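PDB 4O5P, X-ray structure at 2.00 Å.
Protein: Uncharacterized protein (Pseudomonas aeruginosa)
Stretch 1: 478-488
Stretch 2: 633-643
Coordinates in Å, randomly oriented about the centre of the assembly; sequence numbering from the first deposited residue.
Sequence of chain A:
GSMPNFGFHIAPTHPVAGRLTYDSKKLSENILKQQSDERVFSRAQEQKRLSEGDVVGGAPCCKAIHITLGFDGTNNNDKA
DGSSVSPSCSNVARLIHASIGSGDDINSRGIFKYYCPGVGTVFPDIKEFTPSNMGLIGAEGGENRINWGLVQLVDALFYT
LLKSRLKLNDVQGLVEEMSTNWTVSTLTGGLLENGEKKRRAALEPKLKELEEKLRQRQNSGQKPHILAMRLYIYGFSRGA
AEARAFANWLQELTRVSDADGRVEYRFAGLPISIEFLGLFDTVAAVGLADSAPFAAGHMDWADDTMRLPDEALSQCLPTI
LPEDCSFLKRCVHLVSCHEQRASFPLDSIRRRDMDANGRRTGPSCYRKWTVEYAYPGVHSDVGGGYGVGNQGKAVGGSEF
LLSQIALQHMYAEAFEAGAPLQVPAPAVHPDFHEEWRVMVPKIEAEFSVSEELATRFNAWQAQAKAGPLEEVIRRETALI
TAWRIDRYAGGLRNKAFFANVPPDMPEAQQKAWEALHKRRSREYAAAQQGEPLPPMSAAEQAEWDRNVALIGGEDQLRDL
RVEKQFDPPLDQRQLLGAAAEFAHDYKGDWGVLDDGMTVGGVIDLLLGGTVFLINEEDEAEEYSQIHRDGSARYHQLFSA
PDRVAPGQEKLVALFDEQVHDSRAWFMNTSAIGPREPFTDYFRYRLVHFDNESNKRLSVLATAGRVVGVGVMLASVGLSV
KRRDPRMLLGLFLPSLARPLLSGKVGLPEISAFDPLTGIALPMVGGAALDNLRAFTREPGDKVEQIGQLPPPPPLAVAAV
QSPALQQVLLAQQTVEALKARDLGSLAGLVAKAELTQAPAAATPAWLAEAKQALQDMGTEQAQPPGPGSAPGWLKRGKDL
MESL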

# COMPACT_ATOMS: atom_id res chain seq x y z
N ALA A 478 0.26 11.48 20.06
CA ALA A 478 0.06 12.52 21.07
C ALA A 478 0.40 13.91 20.54
O ALA A 478 -0.29 14.88 20.85
N LEU A 479 1.48 14.01 19.77
CA LEU A 479 1.90 15.31 19.22
C LEU A 479 0.88 15.89 18.23
O LEU A 479 0.47 17.06 18.34
N ILE A 480 0.45 15.07 17.28
CA ILE A 480 -0.52 15.60 16.32
C ILE A 480 -1.89 15.85 17.00
O ILE A 480 -2.61 16.78 16.64
N THR A 481 -2.22 15.04 18.01
CA THR A 481 -3.41 15.32 18.82
C THR A 481 -3.29 16.70 19.47
O THR A 481 -4.22 17.51 19.40
N ALA A 482 -2.14 16.96 20.10
CA ALA A 482 -1.87 18.26 20.71
C ALA A 482 -2.07 19.40 19.72
O ALA A 482 -2.68 20.41 20.05
N TRP A 483 -1.56 19.23 18.49
CA TRP A 483 -1.77 20.24 17.45
C TRP A 483 -3.24 20.42 17.07
O TRP A 483 -3.69 21.55 16.85
N ARG A 484 -3.98 19.32 17.00
CA ARG A 484 -5.42 19.38 16.72
C ARG A 484 -6.21 20.06 17.84
O ARG A 484 -7.21 20.70 17.56
N ILE A 485 -5.78 19.91 19.09
CA ILE A 485 -6.53 20.55 20.18
C ILE A 485 -6.62 22.07 19.93
O ILE A 485 -7.65 22.71 20.21
N ASP A 486 -5.56 22.65 19.39
CA ASP A 486 -5.62 24.06 19.03
C ASP A 486 -6.25 24.31 17.66
O ASP A 486 -7.22 25.05 17.57
N ARG A 487 -5.72 23.70 16.60
CA ARG A 487 -6.19 24.02 15.25
C ARG A 487 -7.60 23.51 14.89
O ARG A 487 -8.26 24.07 14.03
N TYR A 488 -8.05 22.43 15.54
CA TYR A 488 -9.37 21.87 15.24
C TYR A 488 -10.32 22.11 16.40
O TYR A 488 -11.43 22.60 16.19
N ARG A 633 0.93 17.37 26.06
CA ARG A 633 1.72 17.94 24.98
C ARG A 633 1.22 19.27 24.46
O ARG A 633 1.98 20.12 24.20
N TYR A 634 -0.08 19.44 24.35
CA TYR A 634 -0.66 20.72 24.04
C TYR A 634 -0.05 21.82 24.86
O TYR A 634 0.23 22.83 24.33
N HIS A 635 0.01 21.61 26.16
CA HIS A 635 0.56 22.67 27.04
C HIS A 635 2.04 23.01 26.86
O HIS A 635 2.52 24.02 27.40
N GLN A 636 2.78 22.20 26.11
CA GLN A 636 4.15 22.53 25.79
C GLN A 636 4.25 23.04 24.36
O GLN A 636 5.26 23.63 23.97
N LEU A 637 3.19 22.82 23.59
CA LEU A 637 3.14 23.25 22.20
C LEU A 637 2.70 24.72 22.09
O LEU A 637 3.29 25.51 21.33
N PHE A 638 1.68 25.07 22.86
CA PHE A 638 1.08 26.40 22.83
C PHE A 638 1.13 26.98 24.24
O PHE A 638 0.96 26.26 25.22
N SER A 639 1.38 28.28 24.36
CA SER A 639 1.36 28.93 25.67
C SER A 639 -0.08 29.24 26.02
O SER A 639 -0.48 29.17 27.18
N ALA A 640 -0.87 29.55 24.99
CA ALA A 640 -2.29 29.81 25.13
C ALA A 640 -2.92 29.55 23.77
O ALA A 640 -2.19 29.26 22.81
N PRO A 641 -4.26 29.60 23.68
CA PRO A 641 -4.92 29.51 22.37
C PRO A 641 -4.26 30.39 21.29
O PRO A 641 -3.96 31.56 21.53
N ASP A 642 -4.02 29.79 20.13
CA ASP A 642 -3.36 30.46 19.01
C ASP A 642 -1.98 31.04 19.28
O ASP A 642 -1.49 31.85 18.49
N ARG A 643 -1.36 30.65 20.39
CA ARG A 643 -0.04 31.16 20.72
C ARG A 643 0.98 30.04 20.92
O ARG A 643 1.06 29.43 21.99

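The contact between residues 478-488 and 633-643 of this Pseudomonas aeruginosa protein is a crossed-helix packing, apolar where the two helices meet and closed at one end by a single hydrogen bond from a beta turn to a buried aspartate. It illustrates a general principle: helices approach closely where a small residue lies at the crossing, and larger side chains fill the space around it. Here the axes come within 8.5 Å of each other, with an angle of 66° between their N-to-C directions.

The small residue is Ala482, whose CA-to-CB bond points toward the second helix. With no side chain beyond CB, it allows the CA atoms of Ala482 and Tyr634 to come within 4.3 Å, and Ala482 CB rests 3.3 Å from Tyr634 N. The methyl group thus packs largely on backbone, while also meeting Tyr634 CB at 4.2 Å and Leu637 CD2 at 3.9 Å.

Around this point the longer side chains close in. Leu479 (chi1 t, chi2 p) starts out sideways, but its end comes nearer: Leu479 CD1 lies 4.0 Å from Leu637 CD2 and 3.7 Å from Arg633 CZ, over one face of the guanidinium. Arg633 (chi1 t, chi2 p) therefore contributes a flat surface to an apolar neighbour, while its NH1 and NH2 are hydrogen-bonded elsewhere in the structure. Leu637 points toward the first helix with chi1 off the wells at -148° and chi2 p; besides its contacts with Leu479 and Ala482, Leu637 CD2 reaches Trp483 CB at 4.3 Å.

Two aromatic rings carry the packing toward the end of the first helix. Tyr634, with chi1 t, receives Ile485 (chi1 m, chi2 t) in an off-centre CH-pi contact, Ile485 CG2 lying 3.8 Å from Tyr634 CD1. Phe638, the first residue after its helix to leave helical backbone angles, still directs its side chain inward with chi1 m. Asp486 CB sits over the face of this ring, 3.5 Å from Phe638 CZ, a CH-pi contact in which the methylene of an acidic residue serves as an apolar group.

The same Asp486 side chain (chi1 t) supplies the polar closure. Asp486 OD2 accepts a hydrogen bond from Asp642 N at 2.9 Å, nearly linear at 171°, so the carboxylate binds the backbone of the type II turn that runs from Ala640 to Arg643. Asp486 OD1 forms a salt bridge with Arg487 NH1, also at 2.9 Å, within the first stretch. Arg487, with chi1 off the wells at -92°, lays its guanidinium face against Phe638, Arg487 NH1 being 3.7 Å from Phe638 CE2. The two acids come close, Asp486 OD1 and Asp642 OD1 being 4.1 Å apart, but positive charge is near both: Arg487 NH1 is 4.4 Å from Asp642 OD2, too far for a salt bridge. One carboxylate and its methylene thereby join turn, arginine and aromatic ring.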

# COMPACT_ATOMS: atom_id res chain seq x y z
CB ALA A 478 0.86 12.21 22.33
CB LEU A 479 3.29 15.21 18.58
CG LEU A 479 3.86 16.41 17.83
CD1 LEU A 479 3.85 17.67 18.70
CD2 LEU A 479 5.29 16.08 17.35
CB ILE A 480 -0.62 14.73 15.05
CG1 ILE A 480 -1.36 15.49 13.95
CG2 ILE A 480 -1.28 13.41 15.35
CD1 ILE A 480 -1.33 14.81 12.56
CB THR A 481 -3.60 14.26 19.93
OG1 THR A 481 -3.87 12.98 19.35
CG2 THR A 481 -4.77 14.65 20.85
CB ALA A 482 -0.46 18.31 21.31
CB TRP A 483 -0.97 19.87 16.20
CG TRP A 483 -1.17 20.79 15.02
CD1 TRP A 483 -0.44 21.91 14.72
CD2 TRP A 483 -2.12 20.64 13.96
NE1 TRP A 483 -0.89 22.47 13.53
CE2 TRP A 483 -1.93 21.71 13.06
CE3 TRP A 483 -3.14 19.71 13.70
CZ2 TRP A 483 -2.71 21.87 11.91
CZ3 TRP A 483 -3.91 19.86 12.56
CH2 TRP A 483 -3.69 20.94 11.68
CB ARG A 484 -6.02 17.99 16.46
CG ARG A 484 -5.56 17.33 15.18
CD ARG A 484 -5.94 15.84 15.16
NE ARG A 484 -5.31 15.22 13.99
CZ ARG A 484 -4.89 13.97 13.95
NH1 ARG A 484 -5.05 13.18 15.00
NH2 ARG A 484 -4.32 13.51 12.86
CB ILE A 485 -5.92 20.26 21.58
CG1 ILE A 485 -6.09 18.78 21.94
CG2 ILE A 485 -6.58 21.12 22.66
CD1 ILE A 485 -5.20 18.35 23.11
CB ASP A 486 -4.26 24.75 19.14
CG ASP A 486 -4.36 26.24 18.91
OD1 ASP A 486 -4.24 26.68 17.73
OD2 ASP A 486 -4.58 26.98 19.90
CB ARG A 487 -5.19 23.54 14.19
CG ARG A 487 -4.14 24.57 13.77
CD ARG A 487 -3.15 24.96 14.89
NE ARG A 487 -2.06 25.77 14.31
CZ ARG A 487 -1.75 27.01 14.68
NH1 ARG A 487 -2.42 27.61 15.66
NH2 ARG A 487 -0.77 27.65 14.06
CB TYR A 488 -9.31 20.36 14.98
CG TYR A 488 -8.70 19.92 13.66
CD1 TYR A 488 -8.19 20.84 12.75
CD2 TYR A 488 -8.65 18.56 13.34
CE1 TYR A 488 -7.63 20.43 11.56
CE2 TYR A 488 -8.09 18.14 12.16
CZ TYR A 488 -7.59 19.08 11.27
OH TYR A 488 -7.05 18.67 10.08
CB ARG A 633 1.97 16.98 23.84
CG ARG A 633 2.91 17.53 22.81
CD ARG A 633 4.34 17.29 23.20
NE ARG A 633 5.33 17.84 22.31
CZ ARG A 633 6.15 17.17 21.51
NH1 ARG A 633 6.13 15.86 21.44
NH2 ARG A 633 7.00 17.84 20.78
CB TYR A 634 -2.16 20.77 24.26
CG TYR A 634 -2.78 22.15 24.17
CD1 TYR A 634 -3.15 22.70 22.98
CD2 TYR A 634 -2.96 22.90 25.29
CE1 TYR A 634 -3.75 23.92 22.90
CE2 TYR A 634 -3.53 24.14 25.23
CZ TYR A 634 -3.91 24.66 24.03
OH TYR A 634 -4.47 25.85 24.02
CB HIS A 635 0.24 22.38 28.51
CG HIS A 635 -1.23 22.38 28.79
ND1 HIS A 635 -2.01 23.51 28.65
CD2 HIS A 635 -2.07 21.39 29.18
CE1 HIS A 635 -3.26 23.22 28.95
NE2 HIS A 635 -3.33 21.93 29.26
CB GLN A 636 5.06 21.33 26.01
CG GLN A 636 5.71 21.37 27.40
CD GLN A 636 5.80 20.02 28.05
OE1 GLN A 636 5.69 18.98 27.38
NE2 GLN A 636 6.01 20.01 29.37
CB LEU A 637 2.15 22.35 21.43
CG LEU A 637 2.48 22.10 19.96
CD1 LEU A 637 3.96 21.80 19.79
CD2 LEU A 637 1.67 20.95 19.40
CB PHE A 638 -0.39 26.34 22.34
CG PHE A 638 -0.54 25.76 20.96
CD1 PHE A 638 -0.66 24.38 20.77
CD2 PHE A 638 -0.55 26.59 19.84
CE1 PHE A 638 -0.79 23.86 19.49
CE2 PHE A 638 -0.67 26.07 18.58
CZ PHE A 638 -0.79 24.70 18.40
CB SER A 639 2.21 30.20 25.67
OG SER A 639 1.97 30.96 24.50
CB ALA A 640 -2.52 31.27 25.55
CB PRO A 641 -6.33 30.00 22.67
CG PRO A 641 -6.59 29.48 24.05
CD PRO A 641 -5.25 29.49 24.77
CB ASP A 642 -4.24 31.56 18.43
CG ASP A 642 -4.92 31.13 17.19
OD1 ASP A 642 -5.94 30.44 17.31
OD2 ASP A 642 -4.42 31.46 16.08
CB ARG A 643 -0.09 32.02 21.98
CG ARG A 643 -0.79 33.36 21.77
CD ARG A 643 -0.84 34.12 23.08
NE ARG A 643 -1.06 35.55 22.84
CZ ARG A 643 -0.64 36.51 23.65
NH1 ARG A 643 0.02 36.21 24.77
NH2 ARG A 643 -0.87 37.78 23.35